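Local coordinates for protein-L-isoaspartate O-methyltransferase beta-aspartate methyltransferase (Plasmodium falciparum, PDB 2PBF) that probably repairs damaged proteins by transferring a methyl group from S-adenosylmethionine to isoaspartyl residues, and here holds the spent cofactor S-adenosyl-L-homocysteine, at residues A[11-14]-A[15-19]; A[25-28]-A[29-32]; A[126-129]-A[130-133]. One frame throughout, in Å; residues are numbered along the deposited sequence.

Contact 1: A[11-14]-A[15-19]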
loop_
_atom_site.group_PDB
_atom_site.type_symbol
_atom_site.label_atom_id
_atom_site.label_comp_id
_atom_site.label_asym_id
_atom_site.label_seq_id
_atom_site.Cartn_x
_atom_site.Cartn_y
_atom_site.Cartn_z
ATOM N N ASN A 11 -5.960 -21.690 -3.531
ATOM C CA ASN A 11 -4.543 -21.420 -3.411
ATOM C C ASN A 11 -4.224 -20.028 -3.943
ATOM O O ASN A 11 -4.993 -19.446 -4.725
ATOM C CB ASN A 11 -3.765 -22.503 -4.159
ATOM C CG ASN A 11 -3.908 -22.380 -5.644
ATOM O OD1 ASN A 11 -3.202 -21.598 -6.270
ATOM N ND2 ASN A 11 -4.848 -23.128 -6.225
ATOM N N HIS A 12 -3.077 -19.496 -3.547
ATOM C CA HIS A 12 -2.717 -18.136 -3.952
ATOM C C HIS A 12 -2.604 -17.905 -5.455
ATOM O O HIS A 12 -3.055 -16.886 -5.981
ATOM C CB HIS A 12 -1.429 -17.695 -3.281
ATOM C CG HIS A 12 -1.081 -16.274 -3.556
ATOM N ND1 HIS A 12 -1.819 -15.222 -3.052
ATOM C CD2 HIS A 12 -0.082 -15.724 -4.287
ATOM C CE1 HIS A 12 -1.280 -14.084 -3.449
ATOM N NE2 HIS A 12 -0.228 -14.362 -4.202
ATOM N N LYS A 13 -1.984 -18.848 -6.147
ATOM C CA LYS A 13 -1.728 -18.690 -7.570
ATOM C C LYS A 13 -3.031 -18.733 -8.404
ATOM O O LYS A 13 -3.185 -18.018 -9.398
ATOM C CB LYS A 13 -0.729 -19.773 -8.018
ATOM C CG LYS A 13 -0.460 -19.790 -9.508
ATOM C CD LYS A 13 0.601 -20.810 -9.887
ATOM C CE LYS A 13 0.898 -20.717 -11.395
ATOM N NZ LYS A 13 -0.348 -20.826 -12.271
ATOM N N SER A 14 -3.960 -19.596 -7.993
ATOM C CA SER A 14 -5.241 -19.699 -8.643
ATOM C C SER A 14 -6.087 -18.449 -8.400
ATOM O O SER A 14 -6.834 -18.020 -9.277
ATOM C CB SER A 14 -5.960 -20.965 -8.195
ATOM O OG SER A 14 -5.343 -22.136 -8.730
ATOM N N LEU A 15 -5.934 -17.837 -7.233
ATOM C CA LEU A 15 -6.538 -16.521 -6.991
ATOM C C LEU A 15 -6.080 -15.505 -8.035
ATOM O O LEU A 15 -6.884 -14.784 -8.595
ATOM C CB LEU A 15 -6.222 -16.019 -5.559
ATOM C CG LEU A 15 -6.554 -14.546 -5.230
ATOM C CD1 LEU A 15 -8.032 -14.151 -5.532
ATOM C CD2 LEU A 15 -6.189 -14.265 -3.805
ATOM N N LEU A 16 -4.779 -15.474 -8.294
ATOM C CA LEU A 16 -4.178 -14.507 -9.198
ATOM C C LEU A 16 -4.575 -14.727 -10.656
ATOM O O LEU A 16 -4.808 -13.777 -11.416
ATOM C CB LEU A 16 -2.647 -14.513 -9.018
ATOM C CG LEU A 16 -2.108 -14.042 -7.652
ATOM C CD1 LEU A 16 -0.610 -13.867 -7.758
ATOM C CD2 LEU A 16 -2.724 -12.726 -7.198
ATOM N N GLU A 17 -4.687 -15.998 -11.008
ATOM C CA GLU A 17 -5.240 -16.426 -12.286
ATOM C C GLU A 17 -6.705 -16.038 -12.466
ATOM O O GLU A 17 -7.105 -15.725 -13.574
ATOM C CB GLU A 17 -5.059 -17.941 -12.439
ATOM C CG GLU A 17 -3.633 -18.348 -12.751
ATOM C CD GLU A 17 -3.153 -17.798 -14.097
ATOM O OE1 GLU A 17 -1.944 -17.958 -14.409
ATOM O OE2 GLU A 17 -3.987 -17.223 -14.848
ATOM N N ASN A 18 -7.492 -16.060 -11.385
ATOM C CA ASN A 18 -8.901 -15.620 -11.412
ATOM C C ASN A 18 -9.038 -14.119 -11.672
ATOM O O ASN A 18 -9.854 -13.703 -12.497
ATOM C CB ASN A 18 -9.658 -16.046 -10.132
ATOM C CG ASN A 18 -10.996 -15.299 -9.942
ATOM O OD1 ASN A 18 -11.078 -14.320 -9.184
ATOM N ND2 ASN A 18 -12.036 -15.757 -10.628
ATOM N N LEU A 19 -8.221 -13.314 -10.992
ATOM C CA LEU A 19 -8.127 -11.869 -11.259
ATOM C C LEU A 19 -7.692 -11.538 -12.695
ATOM O O LEU A 19 -8.207 -10.594 -13.296
ATOM C CB LEU A 19 -7.196 -11.184 -10.241
ATOM C CG LEU A 19 -7.541 -11.320 -8.748
ATOM C CD1 LEU A 19 -6.645 -10.440 -7.858
ATOM C CD2 LEU A 19 -9.013 -11.021 -8.505
#
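Over one face of the His12 imidazole sits the branch carbon of Leu16, one helical turn further on. Leu16 CG lies 4.3 Å from the ring centroid and 24° off the ring normal, a CH-pi contact displaced toward the rim, and the nearest approach of the two side chains is that of the methyl Leu16 CD1 to His12 NE2, at 3.6 Å. The imidazole reaches this place because CG of His12 stands anti to the backbone N (chi1 -175°), while Leu16 adopts the other common helical setting, with CG anti to its carbonyl carbon (chi1 -65°). At the polar end of the ring NE2 is hydrogen-bonded to the carbonyl oxygen of Met34, so the imidazole is fixed both by packing and by a bond to the next helix.

The start of this helix is a worked example of N-capping. Asn11 turns its amide back over the first turn: Asn11 OD1 accepts from Ser14 N at 2.7 Å, the donor standing well above the carbonyl plane, and Asn11 ND2 gives a hydrogen to Ser14 OG, also at 2.7 Å. Two bonds thus hold the amide and fix which of its ends is oxygen. The regular ladder follows, beginning with Leu15 N to Asn11 O at 3.1 Å. Lys13 and Glu17 run side by side, pointing the same way, and their ion pair is long, NZ to OE1 being 3.9 Å apart; Glu17 OE1 also has Lys20 as a weak second partner.

Helix 12-21 packs on helix 28-35 through Leu16, which touches Tyr31 and Met34, and through Lys13 and Glu17, which also touch Tyr31, whereas Leu15 and Leu19 rest on Pro64 at the start of helix 64-74.

Contact 2: A[25-28]-A[29-32]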
loop_
_atom_site.group_PDB
_atom_site.type_symbol
_atom_site.label_atom_id
_atom_site.label_comp_id
_atom_site.label_asym_id
_atom_site.label_seq_id
_atom_site.Cartn_x
_atom_site.Cartn_y
_atom_site.Cartn_z
ATOM N N ILE A 25 -6.145 -8.151 -13.005
ATOM C CA ILE A 25 -4.725 -8.112 -13.309
ATOM C C ILE A 25 -4.579 -8.147 -14.826
ATOM O O ILE A 25 -5.060 -9.096 -15.465
ATOM C CB ILE A 25 -3.978 -9.289 -12.641
ATOM C CG1 ILE A 25 -3.949 -9.093 -11.121
ATOM C CG2 ILE A 25 -2.561 -9.440 -13.211
ATOM C CD1 ILE A 25 -3.544 -10.316 -10.358
ATOM N N ASP A 26 -3.974 -7.084 -15.380
ATOM C CA ASP A 26 -3.608 -6.966 -16.807
ATOM C C ASP A 26 -2.142 -6.465 -16.947
ATOM O O ASP A 26 -1.839 -5.573 -17.739
ATOM C CB ASP A 26 -4.577 -6.026 -17.552
ATOM C CG ASP A 26 -4.676 -4.627 -16.905
ATOM O OD1 ASP A 26 -3.664 -4.116 -16.373
ATOM O OD2 ASP A 26 -5.777 -4.031 -16.930
ATOM N N ASP A 27 -1.244 -7.056 -16.162
ATOM C CA ASP A 27 0.130 -6.620 -16.078
ATOM C C ASP A 27 0.929 -7.776 -15.484
ATOM O O ASP A 27 0.550 -8.360 -14.458
ATOM C CB ASP A 27 0.217 -5.353 -15.211
ATOM C CG ASP A 27 1.589 -4.683 -15.252
ATOM O OD1 ASP A 27 1.682 -3.531 -15.711
ATOM O OD2 ASP A 27 2.565 -5.290 -14.783
ATOM N N ASP A 28 2.028 -8.115 -16.148
ATOM C CA ASP A 28 2.880 -9.213 -15.731
ATOM C C ASP A 28 3.608 -8.892 -14.432
ATOM O O ASP A 28 3.831 -9.782 -13.625
ATOM C CB ASP A 28 3.908 -9.532 -16.820
ATOM C CG ASP A 28 3.306 -10.257 -18.031
ATOM O OD1 ASP A 28 4.115 -10.787 -18.830
ATOM O OD2 ASP A 28 2.060 -10.312 -18.190
ATOM N N ASP A 29 3.982 -7.622 -14.257
ATOM C CA ASP A 29 4.716 -7.152 -13.083
ATOM C C ASP A 29 3.808 -7.099 -11.857
ATOM O O ASP A 29 4.255 -7.331 -10.743
ATOM C CB ASP A 29 5.300 -5.751 -13.331
ATOM C CG ASP A 29 6.616 -5.770 -14.126
ATOM O OD1 ASP A 29 7.449 -6.697 -13.945
ATOM O OD2 ASP A 29 6.826 -4.825 -14.922
ATOM N N VAL A 30 2.542 -6.767 -12.064
ATOM C CA VAL A 30 1.543 -6.846 -10.996
ATOM C C VAL A 30 1.406 -8.306 -10.602
ATOM O O VAL A 30 1.483 -8.631 -9.426
ATOM C CB VAL A 30 0.182 -6.252 -11.424
ATOM C CG1 VAL A 30 -0.921 -6.561 -10.390
ATOM C CG2 VAL A 30 0.307 -4.758 -11.635
ATOM N N TYR A 31 1.282 -9.180 -11.602
ATOM C CA TYR A 31 1.129 -10.614 -11.372
ATOM C C TYR A 31 2.325 -11.178 -10.644
ATOM O O TYR A 31 2.151 -11.763 -9.576
ATOM C CB TYR A 31 0.881 -11.399 -12.681
ATOM C CG TYR A 31 0.797 -12.910 -12.473
ATOM C CD1 TYR A 31 -0.432 -13.543 -12.310
ATOM C CD2 TYR A 31 1.955 -13.692 -12.391
ATOM C CE1 TYR A 31 -0.507 -14.926 -12.097
ATOM C CE2 TYR A 31 1.893 -15.070 -12.183
ATOM C CZ TYR A 31 0.659 -15.676 -12.031
ATOM O OH TYR A 31 0.593 -17.039 -11.825
ATOM N N ASN A 32 3.530 -11.001 -11.205
ATOM C CA ASN A 32 4.748 -11.584 -10.611
ATOM C C ASN A 32 5.014 -11.090 -9.198
ATOM O O ASN A 32 5.448 -11.851 -8.345
ATOM C CB ASN A 32 5.995 -11.395 -11.501
ATOM C CG ASN A 32 5.817 -11.970 -12.913
ATOM O OD1 ASN A 32 5.241 -13.050 -13.097
ATOM N ND2 ASN A 32 6.319 -11.248 -13.909
#
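Between Asp27 and Val30, whose CA atoms are 5.3 Å apart, the chain turns into a helix. The approach to it is largely extended, with a kink at Asp26, and from Asp28 onward the backbone is helical. The first main-chain bonds of the turn follow: Tyr31 N donates to Asp27 O at 3.1 Å, and Asn32 N to Asp28 O at 2.7 Å in a nearly straight line.

Asp27 is the N-cap, and a single carboxylate oxygen does the capping. Asp27 OD2 accepts from Val30 N at 3.1 Å, the amide coming from above the carboxylate plane, and it takes a second, weak bond from Asp29 N at 2.8 Å, bent to 127°. The carboxylate is swung over these amides by a first torsion that sets CG anti to the backbone N (chi1 -170°). Its aliphatic part is used as well: Asp27 CB meets the methyl Val30 CG2 at 3.6 Å, the two side chains crossing at about a right angle. Ile25 supplies the apolar side of the turn, its CG1 lying 4.0 Å from Val30 CG1 and its CG2 equally near Tyr31 CB. Beyond CB the Tyr31 ring leads away from this turn to helix 12-21, where it makes a cation-pi contact with Lys20.

Asp27 at the cap and Asp28 and Asp29 in the first turn bring negative charge to the amino end of the helix. That charge should interact favourably with the helix dipole, although Asp27 OD2 and Asp29 OD2 are only 4.3 Å apart and probably repel each other somewhat. The amide of Val30, helped weakly by that of Asp29, would offset part of that repulsion and favour the ionised form of the capping carboxylate.

Contact 3: A[126-129]-A[130-133]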
loop_
_atom_site.group_PDB
_atom_site.type_symbol
_atom_site.label_atom_id
_atom_site.label_comp_id
_atom_site.label_asym_id
_atom_site.label_seq_id
_atom_site.Cartn_x
_atom_site.Cartn_y
_atom_site.Cartn_z
ATOM N N LEU A 126 3.804 -7.166 11.431
ATOM C CA LEU A 126 5.192 -7.591 11.708
ATOM C C LEU A 126 5.284 -9.104 11.918
ATOM O O LEU A 126 6.279 -9.727 11.545
ATOM C CB LEU A 126 5.826 -6.800 12.871
ATOM C CG LEU A 126 5.900 -5.267 12.774
ATOM C CD1 LEU A 126 6.213 -4.647 14.111
ATOM C CD2 LEU A 126 6.896 -4.793 11.746
ATOM N N GLU A 127 4.217 -9.696 12.453
ATOM C CA GLU A 127 4.148 -11.147 12.631
ATOM C C GLU A 127 3.968 -11.881 11.300
ATOM O O GLU A 127 4.526 -12.933 11.092
ATOM C CB GLU A 127 3.010 -11.514 13.593
ATOM C CG GLU A 127 3.474 -11.818 15.001
ATOM C CD GLU A 127 4.272 -13.129 15.092
ATOM O OE1 GLU A 127 5.523 -13.073 15.108
ATOM O OE2 GLU A 127 3.647 -14.217 15.136
ATOM N N ASN A 128 3.149 -11.302 10.424
ATOM C CA ASN A 128 2.915 -11.791 9.076
ATOM C C ASN A 128 4.212 -11.823 8.309
ATOM O O ASN A 128 4.494 -12.781 7.603
ATOM C CB ASN A 128 1.934 -10.850 8.356
ATOM C CG ASN A 128 0.501 -10.959 8.866
ATOM O OD1 ASN A 128 0.136 -11.874 9.615
ATOM N ND2 ASN A 128 -0.323 -10.024 8.444
ATOM N N ILE A 129 5.007 -10.764 8.446
ATOM C CA ILE A 129 6.245 -10.633 7.675
ATOM C C ILE A 129 7.321 -11.581 8.188
ATOM O O ILE A 129 8.032 -12.203 7.391
ATOM C CB ILE A 129 6.741 -9.164 7.593
ATOM C CG1 ILE A 129 5.666 -8.289 6.916
ATOM C CG2 ILE A 129 8.074 -9.117 6.820
ATOM C CD1 ILE A 129 5.684 -6.819 7.283
ATOM N N LYS A 130 7.408 -11.720 9.510
ATOM C CA LYS A 130 8.268 -12.733 10.114
ATOM C C LYS A 130 8.003 -14.118 9.516
ATOM O O LYS A 130 8.942 -14.787 9.103
ATOM C CB LYS A 130 8.137 -12.769 11.646
ATOM C CG LYS A 130 8.559 -11.485 12.363
ATOM C CD LYS A 130 9.260 -11.746 13.724
ATOM C CE LYS A 130 10.073 -10.510 14.171
ATOM N NZ LYS A 130 10.554 -10.561 15.604
ATOM N N ARG A 131 6.743 -14.540 9.442
ATOM C CA ARG A 131 6.424 -15.882 8.917
ATOM C C ARG A 131 6.608 -16.006 7.413
ATOM O O ARG A 131 6.914 -17.104 6.914
ATOM C CB ARG A 131 5.033 -16.357 9.361
ATOM C CG ARG A 131 3.901 -16.349 8.320
ATOM C CD ARG A 131 2.651 -17.112 8.867
ATOM N NE ARG A 131 2.323 -16.661 10.228
ATOM C CZ ARG A 131 1.550 -15.615 10.513
ATOM N NH1 ARG A 131 0.993 -14.916 9.533
ATOM N NH2 ARG A 131 1.336 -15.264 11.782
ATOM N N ASP A 132 6.447 -14.891 6.696
ATOM C CA ASP A 132 6.567 -14.905 5.245
ATOM C C ASP A 132 8.008 -14.663 4.771
ATOM O O ASP A 132 8.594 -15.507 4.082
ATOM C CB ASP A 132 5.613 -13.884 4.620
ATOM C CG ASP A 132 5.578 -13.964 3.090
ATOM O OD1 ASP A 132 5.671 -15.087 2.516
ATOM O OD2 ASP A 132 5.438 -12.888 2.461
ATOM N N LYS A 133 8.560 -13.508 5.132
ATOM C CA LYS A 133 9.863 -13.051 4.651
ATOM C C LYS A 133 10.629 -12.377 5.795
ATOM O O LYS A 133 10.736 -11.130 5.811
ATOM C CB LYS A 133 9.674 -12.050 3.507
ATOM C CG LYS A 133 9.149 -12.666 2.227
ATOM C CD LYS A 133 8.561 -11.620 1.311
ATOM C CE LYS A 133 8.210 -12.219 -0.035
ATOM N NZ LYS A 133 7.047 -13.163 0.020
HETATM O O HOH W 1 -0.024 -12.961 12.302
#
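Asn128 and Arg131 join through one hydrogen bond and one water. Arg131 NH1 donates to Asn128 OD1 at 3.2 Å, approaching with the amide and guanidinium planes 60° apart, and makes a weak hydrogen bond to Lys41 O. The water lies at the edge of the guanidinium, in its plane; it accepts from Arg131 NH2 at 2.7 Å and donates to Asn128 OD1 at 2.9 Å, so that the amide oxygen is held twice. The same amide gives its ND2 hydrogen to Ser91 O. An unusual first torsion of Arg131 (106°), together with a bend at chi3 (48°), brings the centre of one guanidinium face over Glu127 O. The Glu127 carboxylate stays beyond salt-bridge range of Arg131, Glu127 OE2 being 4.2 Å from Arg131 NH2. Lys133 NZ forms a salt bridge with Asp132 OD2, at 2.9 Å; each also has an outside partner, Gln36 O for the lysine and Tyr42 OH for the aspartate.

This is the carboxy-terminal end of helix 119-132, the crossover helix of a beta-alpha-beta unit in the Rossmann-like methyltransferase fold, linking strands 111-116 and 142-146. At Lys133 the chain leaves helical geometry, yet Lys133 N still reaches Ile129 O at 2.7 Å.

The apolar packing lies largely on the other side. Ile129 sits on Phe142 and Ile144 of strand 142-146 and on Val96 of helix 93-101, while Leu126 also touches Ile144.

How the contacts relate
Contacts 1 and 2 are neighbours at the starts of successive helices, touching through the Tyr31 ring and the backbone at Leu19 and Ile25. Contact 3 stands apart, its nearest atoms about 8 Å from contact 1 and about 9 Å from contact 2, on a helix flanking the central sheet. None is wholly core: His12, Leu15 and Leu16, Ile25 and Val30, and Asn128 and Ile129 are buried, against exposed Lys13 and Ser14, Asp28, Asp29 and Asn32, and Glu127 and Lys130. An amide caps the first helix and a carboxylate the second, whereas 126-133 pairs basic side chains with an amide and a carboxylate. Asn128 comes closest to bound S-adenosyl-L-homocysteine, about 7 Å away.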